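Local coordinates for papain-like protease (Human betacoronavirus 2c EMC/2012, PDB 4RNA), which is a cysteine protease of the papain-like clan that probably cleaves the viral polyprotein and, as in its SARS relative, removes ubiquitin from host proteins, at residues 257-270 / 281-293. Sequence-based numbering, arbitrary orientation.
Sequences VTTSTAPDFVAFNV and YVHARLKGGLILK
A284 sets its CB over one face of the F268 ring, 3.7 Å from the ring centroid, a CH-pi contact that shows how an antiparallel pair can seat an aromatic ring above its own partner strand. With chi1 at 58°, the F268 ring is turned over its own backbone and swings across to A284. L286 CD2 meets the ring edge at CE1, and I291 CG2 approaches CZ. The other methyl of L286, CD1, sits 3.8 Å from F265 CE1 and also touches P263 CG, while I291 CD1 packs on V257 CG1 at 3.8 Å.

On the face that carries A267, N269, H283 and R285, a polar chain dominates. H283 ND1 donates to N269 OD1 (2.8 Å), and this oxygen meets the imidazole at its edge, near the ring plane, with the amide turned 51° from the ring. R285 NE donates to H283 NE2 at 2.9 Å, nearly in both planes, so the imidazole is gripped at both nitrogens and its rotation fixed. T259 OG1 donates to G289 O (2.8 Å), reaching across to the type I' turn K287–L290. Beyond the imidazole, R285 NH2 reaches M120 O and N269 ND2 bonds D311 and T121.

Paired backbone bonds at F268–A284 and V270–V282 join strands 267-272 and 280-287 into a beta hairpin; strand 304-315 flanks 267-272, strand 290-294 flanks 280-287, and helix 115-122 packs against N269, Y281 and H283.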
ATOM      1  N   VAL A 257      17.844  -9.103  25.764  1.00 33.75           N
ATOM      2  CA  VAL A 257      16.780 -10.099  25.880  1.00 37.07           C
ATOM      3  C   VAL A 257      17.387 -11.312  26.540  1.00 38.66           C
ATOM      4  O   VAL A 257      18.492 -11.725  26.149  1.00 35.79           O
ATOM      5  CB  VAL A 257      16.148 -10.455  24.503  1.00 37.88           C
ATOM      6  CG1 VAL A 257      15.089 -11.538  24.708  1.00 30.54           C
ATOM      7  CG2 VAL A 257      15.564  -9.204  23.804  1.00 35.37           C
ATOM      8  N   THR A 258      16.740 -11.812  27.586  1.00 31.23           N
ATOM      9  CA  THR A 258      17.210 -13.062  28.300  1.00 33.01           C
ATOM     10  C   THR A 258      16.071 -14.032  28.603  1.00 35.85           C
ATOM     11  O   THR A 258      14.941 -13.641  29.019  1.00 32.86           O
ATOM     12  CB  THR A 258      17.951 -12.743  29.695  1.00 33.64           C
ATOM     13  OG1 THR A 258      18.373 -13.951  30.362  1.00 36.35           O
ATOM     14  CG2 THR A 258      17.039 -12.030  30.664  1.00 37.67           C
ATOM     15  N   THR A 259      16.384 -15.321  28.499  1.00 31.82           N
ATOM     16  CA  THR A 259      15.442 -16.340  28.951  1.00 37.16           C
ATOM     17  C   THR A 259      15.584 -16.739  30.462  1.00 37.98           C
ATOM     18  O   THR A 259      14.750 -17.507  31.005  1.00 37.02           O
ATOM     19  CB  THR A 259      15.586 -17.634  28.097  1.00 41.51           C
ATOM     20  OG1 THR A 259      16.933 -18.104  28.154  1.00 44.04           O
ATOM     21  CG2 THR A 259      15.199 -17.397  26.645  1.00 45.26           C
ATOM     22  N   SER A 260      16.588 -16.187  31.152  1.00 32.46           N
ATOM     23  CA  SER A 260      16.899 -16.639  32.533  1.00 35.38           C
ATOM     24  C   SER A 260      15.745 -16.308  33.473  1.00 35.70           C
ATOM     25  O   SER A 260      15.558 -16.920  34.523  1.00 39.56           O
ATOM     26  CB  SER A 260      18.236 -16.027  33.053  1.00 34.98           C
ATOM     27  OG  SER A 260      18.169 -14.600  33.088  1.00 38.02           O
ATOM     28  N   THR A 261      14.935 -15.365  33.025  1.00 34.28           N
ATOM     29  CA  THR A 261      13.864 -14.825  33.805  1.00 37.28           C
ATOM     30  C   THR A 261      12.484 -15.441  33.397  1.00 36.96           C
ATOM     31  O   THR A 261      11.416 -15.096  33.967  1.00 39.83           O
ATOM     32  CB  THR A 261      13.868 -13.286  33.635  1.00 43.55           C
ATOM     33  OG1 THR A 261      12.634 -12.765  34.127  1.00 55.59           O
ATOM     34  CG2 THR A 261      13.873 -12.946  32.220  1.00 32.61           C
ATOM     35  N   ALA A 262      12.519 -16.382  32.453  1.00 37.38           N
ATOM     36  CA  ALA A 262      11.305 -17.052  31.926  1.00 39.22           C
ATOM     37  C   ALA A 262      10.260 -16.002  31.536  1.00 32.27           C
ATOM     38  O   ALA A 262       9.140 -16.017  32.059  1.00 33.89           O
ATOM     39  CB  ALA A 262      10.722 -18.058  32.921  1.00 37.35           C
ATOM     40  N   PRO A 263      10.648 -15.071  30.669  1.00 33.85           N
ATOM     41  CA  PRO A 263       9.722 -13.971  30.280  1.00 38.38           C
ATOM     42  C   PRO A 263       8.447 -14.490  29.574  1.00 36.13           C
ATOM     43  O   PRO A 263       8.431 -15.631  29.039  1.00 32.52           O
ATOM     44  CB  PRO A 263      10.549 -13.131  29.318  1.00 32.96           C
ATOM     45  CG  PRO A 263      11.601 -14.081  28.754  1.00 35.96           C
ATOM     46  CD  PRO A 263      11.855 -15.152  29.802  1.00 30.95           C
ATOM     47  N   ASP A 264       7.381 -13.687  29.582  1.00 36.80           N
ATOM     48  CA  ASP A 264       6.090 -14.160  29.058  1.00 37.66           C
ATOM     49  C   ASP A 264       5.962 -14.096  27.537  1.00 37.73           C
ATOM     50  O   ASP A 264       5.077 -14.705  26.987  1.00 39.06           O
ATOM     51  CB  ASP A 264       4.960 -13.336  29.654  1.00 46.11           C
ATOM     52  CG  ASP A 264       4.907 -13.456  31.149  1.00 51.66           C
ATOM     53  OD1 ASP A 264       5.225 -14.568  31.642  1.00 55.22           O
ATOM     54  OD2 ASP A 264       4.566 -12.435  31.809  1.00 55.23           O
ATOM     55  N   PHE A 265       6.848 -13.360  26.860  1.00 36.05           N
ATOM     56  CA  PHE A 265       6.678 -13.219  25.413  1.00 33.94           C
ATOM     57  C   PHE A 265       7.126 -14.551  24.796  1.00 32.11           C
ATOM     58  O   PHE A 265       7.911 -15.274  25.419  1.00 34.69           O
ATOM     59  CB  PHE A 265       7.366 -11.972  24.851  1.00 32.54           C
ATOM     60  CG  PHE A 265       8.817 -11.826  25.260  1.00 31.32           C
ATOM     61  CD1 PHE A 265       9.802 -12.464  24.540  1.00 32.50           C
ATOM     62  CD2 PHE A 265       9.179 -11.042  26.383  1.00 34.43           C
ATOM     63  CE1 PHE A 265      11.137 -12.370  24.915  1.00 34.23           C
ATOM     64  CE2 PHE A 265      10.520 -10.924  26.745  1.00 33.11           C
ATOM     65  CZ  PHE A 265      11.487 -11.604  26.015  1.00 35.68           C
ATOM     66  N   VAL A 266       6.594 -14.889  23.636  1.00 29.44           N
ATOM     67  CA  VAL A 266       6.877 -16.162  22.964  1.00 31.54           C
ATOM     68  C   VAL A 266       7.754 -15.983  21.738  1.00 30.25           C
ATOM     69  O   VAL A 266       8.312 -16.944  21.218  1.00 34.91           O
ATOM     70  CB  VAL A 266       5.581 -16.973  22.661  1.00 37.84           C
ATOM     71  CG1 VAL A 266       4.782 -17.214  23.962  1.00 38.49           C
ATOM     72  CG2 VAL A 266       4.753 -16.294  21.593  1.00 32.91           C
ATOM     73  N   ALA A 267       7.830 -14.766  21.204  1.00 30.85           N
ATOM     74  CA  ALA A 267       8.581 -14.506  19.989  1.00 29.85           C
ATOM     75  C   ALA A 267       8.753 -13.006  19.773  1.00 30.66           C
ATOM     76  O   ALA A 267       8.033 -12.224  20.341  1.00 28.40           O
ATOM     77  CB  ALA A 267       7.921 -15.100  18.721  1.00 28.55           C
ATOM     78  N   PHE A 268       9.751 -12.609  18.974  1.00 23.85           N
ATOM     79  CA  PHE A 268       9.931 -11.198  18.666  1.00 29.49           C
ATOM     80  C   PHE A 268      10.700 -11.035  17.386  1.00 32.80           C
ATOM     81  O   PHE A 268      11.455 -11.943  16.998  1.00 33.44           O
ATOM     82  CB  PHE A 268      10.616 -10.432  19.843  1.00 29.49           C
ATOM     83  CG  PHE A 268      11.973 -10.983  20.231  1.00 31.01           C
ATOM     84  CD1 PHE A 268      12.078 -12.049  21.117  1.00 30.15           C
ATOM     85  CD2 PHE A 268      13.100 -10.461  19.671  1.00 29.37           C
ATOM     86  CE1 PHE A 268      13.295 -12.580  21.501  1.00 33.57           C
ATOM     87  CE2 PHE A 268      14.344 -10.968  20.052  1.00 33.14           C
ATOM     88  CZ  PHE A 268      14.443 -12.023  20.963  1.00 33.28           C
ATOM     89  N   ASN A 269      10.545  -9.887  16.713  1.00 27.92           N
ATOM     90  CA  ASN A 269      11.453  -9.623  15.586  1.00 27.07           C
ATOM     91  C   ASN A 269      12.539  -8.659  15.876  1.00 27.86           C
ATOM     92  O   ASN A 269      12.448  -7.836  16.799  1.00 29.58           O
ATOM     93  CB  ASN A 269      10.672  -9.135  14.347  1.00 27.60           C
ATOM     94  CG  ASN A 269       9.664 -10.190  13.880  1.00 35.02           C
ATOM     95  OD1 ASN A 269      10.017 -11.363  13.798  1.00 32.65           O
ATOM     96  ND2 ASN A 269       8.415  -9.771  13.555  1.00 28.84           N
ATOM     97  N   VAL A 270      13.596  -8.735  15.070  1.00 29.48           N
ATOM     98  CA  VAL A 270      14.734  -7.878  15.350  1.00 31.11           C
ATOM     99  C   VAL A 270      15.077  -7.254  14.004  1.00 29.04           C
ATOM    100  O   VAL A 270      14.944  -7.919  12.961  1.00 31.92           O
ATOM    101  CB  VAL A 270      15.947  -8.717  15.890  1.00 36.73           C
ATOM    102  CG1 VAL A 270      17.234  -7.967  15.748  1.00 35.48           C
ATOM    103  CG2 VAL A 270      15.727  -9.123  17.342  1.00 35.38           C
ATOM    104  N   TYR A 281      16.203  -8.275   8.747  1.00 37.39           N
ATOM    105  CA  TYR A 281      15.248  -8.709   9.768  1.00 35.47           C
ATOM    106  C   TYR A 281      15.578 -10.117  10.216  1.00 33.49           C
ATOM    107  O   TYR A 281      15.954 -10.939   9.393  1.00 38.94           O
ATOM    108  CB  TYR A 281      13.779  -8.693   9.256  1.00 35.44           C
ATOM    109  CG  TYR A 281      13.175  -7.302   9.163  1.00 38.28           C
ATOM    110  CD1 TYR A 281      12.514  -6.739  10.256  1.00 38.66           C
ATOM    111  CD2 TYR A 281      13.246  -6.572   7.991  1.00 34.11           C
ATOM    112  CE1 TYR A 281      11.922  -5.482  10.182  1.00 43.06           C
ATOM    113  CE2 TYR A 281      12.686  -5.309   7.901  1.00 38.85           C
ATOM    114  CZ  TYR A 281      12.022  -4.771   9.004  1.00 42.84           C
ATOM    115  OH  TYR A 281      11.450  -3.513   8.958  1.00 47.03           O
ATOM    116  N   VAL A 282      15.382 -10.403  11.504  1.00 39.29           N
ATOM    117  CA  VAL A 282      15.554 -11.729  12.036  1.00 36.60           C
ATOM    118  C   VAL A 282      14.362 -12.037  12.929  1.00 32.17           C
ATOM    119  O   VAL A 282      13.895 -11.185  13.725  1.00 36.87           O
ATOM    120  CB  VAL A 282      16.899 -11.801  12.819  1.00 41.52           C
ATOM    121  CG1 VAL A 282      17.163 -13.202  13.392  1.00 41.97           C
ATOM    122  CG2 VAL A 282      18.046 -11.371  11.913  1.00 46.25           C
ATOM    123  N   HIS A 283      13.841 -13.260  12.822  1.00 28.59           N
ATOM    124  CA  HIS A 283      12.688 -13.647  13.629  1.00 25.93           C
ATOM    125  C   HIS A 283      13.195 -14.528  14.762  1.00 29.98           C
ATOM    126  O   HIS A 283      13.984 -15.443  14.506  1.00 32.05           O
ATOM    127  CB  HIS A 283      11.669 -14.426  12.805  1.00 25.47           C
ATOM    128  CG  HIS A 283      10.466 -14.912  13.626  1.00 24.99           C
ATOM    129  ND1 HIS A 283       9.519 -14.100  13.994  1.00 26.46           N
ATOM    130  CD2 HIS A 283      10.142 -16.166  14.133  1.00 23.98           C
ATOM    131  CE1 HIS A 283       8.562 -14.743  14.694  1.00 26.07           C
ATOM    132  NE2 HIS A 283       8.933 -16.032  14.794  1.00 29.59           N
ATOM    133  N   ALA A 284      12.733 -14.281  15.997  1.00 27.48           N
ATOM    134  CA  ALA A 284      13.238 -15.026  17.143  1.00 31.61           C
ATOM    135  C   ALA A 284      12.076 -15.710  17.842  1.00 31.94           C
ATOM    136  O   ALA A 284      10.945 -15.142  17.974  1.00 33.37           O
ATOM    137  CB  ALA A 284      14.020 -14.118  18.120  1.00 27.41           C
ATOM    138  N   ARG A 285      12.309 -16.949  18.261  1.00 29.00           N
ATOM    139  CA  ARG A 285      11.292 -17.649  19.097  1.00 35.59           C
ATOM    140  C   ARG A 285      11.890 -18.162  20.397  1.00 34.25           C
ATOM    141  O   ARG A 285      13.083 -18.448  20.432  1.00 35.89           O
ATOM    142  CB  ARG A 285      10.711 -18.840  18.352  1.00 38.19           C
ATOM    143  CG  ARG A 285      10.274 -18.476  16.947  1.00 38.24           C
ATOM    144  CD  ARG A 285       9.070 -19.257  16.668  1.00 33.98           C
ATOM    145  NE  ARG A 285       8.411 -18.817  15.449  1.00 32.74           N
ATOM    146  CZ  ARG A 285       7.661 -19.656  14.745  1.00 36.54           C
ATOM    147  NH1 ARG A 285       7.586 -20.923  15.144  1.00 35.61           N
ATOM    148  NH2 ARG A 285       7.034 -19.260  13.638  1.00 29.40           N
ATOM    149  N   LEU A 286      11.064 -18.250  21.434  1.00 33.15           N
ATOM    150  CA  LEU A 286      11.507 -18.756  22.724  1.00 36.56           C
ATOM    151  C   LEU A 286      11.026 -20.163  22.930  1.00 39.86           C
ATOM    152  O   LEU A 286       9.817 -20.416  23.121  1.00 36.19           O
ATOM    153  CB  LEU A 286      10.938 -17.923  23.861  1.00 38.08           C
ATOM    154  CG  LEU A 286      11.297 -16.413  23.983  1.00 47.32           C
ATOM    155  CD1 LEU A 286      11.490 -16.092  25.449  1.00 38.60           C
ATOM    156  CD2 LEU A 286      12.476 -15.907  23.166  1.00 42.57           C
ATOM    157  N   LYS A 287      11.962 -21.093  22.975  1.00 35.55           N
ATOM    158  CA  LYS A 287      11.592 -22.474  23.122  1.00 37.84           C
ATOM    159  C   LYS A 287      12.694 -23.203  23.829  1.00 41.44           C
ATOM    160  O   LYS A 287      13.852 -22.986  23.488  1.00 35.27           O
ATOM    161  CB  LYS A 287      11.466 -23.066  21.718  1.00 39.83           C
ATOM    162  CG  LYS A 287      10.533 -24.250  21.640  1.00 52.60           C
ATOM    163  CD  LYS A 287       9.713 -24.242  20.344  1.00 53.56           C
ATOM    164  CE  LYS A 287      10.583 -24.471  19.114  1.00 49.72           C
ATOM    165  NZ  LYS A 287       9.663 -24.904  18.004  1.00 52.07           N
ATOM    166  N   GLY A 288      12.339 -24.116  24.727  1.00 45.93           N
ATOM    167  CA  GLY A 288      13.332 -24.963  25.421  1.00 46.33           C
ATOM    168  C   GLY A 288      14.318 -24.139  26.240  1.00 47.84           C
ATOM    169  O   GLY A 288      15.529 -24.419  26.270  1.00 48.30           O
ATOM    170  N   GLY A 289      13.819 -23.082  26.857  1.00 45.21           N
ATOM    171  CA  GLY A 289      14.684 -22.167  27.625  1.00 42.14           C
ATOM    172  C   GLY A 289      15.701 -21.373  26.831  1.00 41.08           C
ATOM    173  O   GLY A 289      16.622 -20.793  27.423  1.00 41.50           O
ATOM    174  N   LEU A 290      15.569 -21.318  25.505  1.00 37.89           N
ATOM    175  CA  LEU A 290      16.550 -20.585  24.670  1.00 36.43           C
ATOM    176  C   LEU A 290      15.866 -19.638  23.683  1.00 39.26           C
ATOM    177  O   LEU A 290      14.673 -19.765  23.446  1.00 32.95           O
ATOM    178  CB  LEU A 290      17.438 -21.535  23.882  1.00 35.96           C
ATOM    179  CG  LEU A 290      18.455 -22.409  24.649  1.00 46.40           C
ATOM    180  CD1 LEU A 290      18.984 -23.414  23.649  1.00 43.48           C
ATOM    181  CD2 LEU A 290      19.608 -21.602  25.257  1.00 40.72           C
ATOM    182  N   ILE A 291      16.637 -18.716  23.118  1.00 37.36           N
ATOM    183  CA  ILE A 291      16.131 -17.855  22.070  1.00 39.28           C
ATOM    184  C   ILE A 291      16.597 -18.503  20.776  1.00 40.65           C
ATOM    185  O   ILE A 291      17.814 -18.638  20.559  1.00 34.95           O
ATOM    186  CB  ILE A 291      16.720 -16.422  22.146  1.00 34.60           C
ATOM    187  CG1 ILE A 291      16.322 -15.715  23.437  1.00 38.17           C
ATOM    188  CG2 ILE A 291      16.353 -15.615  20.893  1.00 37.49           C
ATOM    189  CD1 ILE A 291      17.200 -14.511  23.769  1.00 39.44           C
ATOM    190  N   LEU A 292      15.646 -18.919  19.920  1.00 35.71           N
ATOM    191  CA  LEU A 292      15.987 -19.418  18.574  1.00 39.10           C
ATOM    192  C   LEU A 292      15.888 -18.282  17.570  1.00 39.61           C
ATOM    193  O   LEU A 292      14.827 -17.668  17.445  1.00 35.37           O
ATOM    194  CB  LEU A 292      15.058 -20.555  18.134  1.00 43.78           C
ATOM    195  CG  LEU A 292      14.579 -21.678  19.065  1.00 46.76           C
ATOM    196  CD1 LEU A 292      14.089 -22.846  18.228  1.00 48.31           C
ATOM    197  CD2 LEU A 292      15.648 -22.117  20.044  1.00 43.85           C
ATOM    198  N   LYS A 293      16.986 -18.000  16.889  1.00 33.29           N
ATOM    199  CA  LYS A 293      17.089 -16.889  15.955  1.00 40.47           C
ATOM    200  C   LYS A 293      17.026 -17.454  14.549  1.00 38.81           C
ATOM    201  O   LYS A 293      17.936 -18.173  14.110  1.00 43.85           O
ATOM    202  CB  LYS A 293      18.421 -16.136  16.113  1.00 40.22           C
ATOM    203  CG  LYS A 293      18.731 -15.693  17.540  1.00 47.97           C
ATOM    204  CD  LYS A 293      20.208 -15.955  17.900  1.00 57.27           C
ATOM    205  CE  LYS A 293      21.126 -14.791  17.592  1.00 59.21           C
ATOM    206  NZ  LYS A 293      22.366 -14.929  18.435  1.00 67.19           N
TER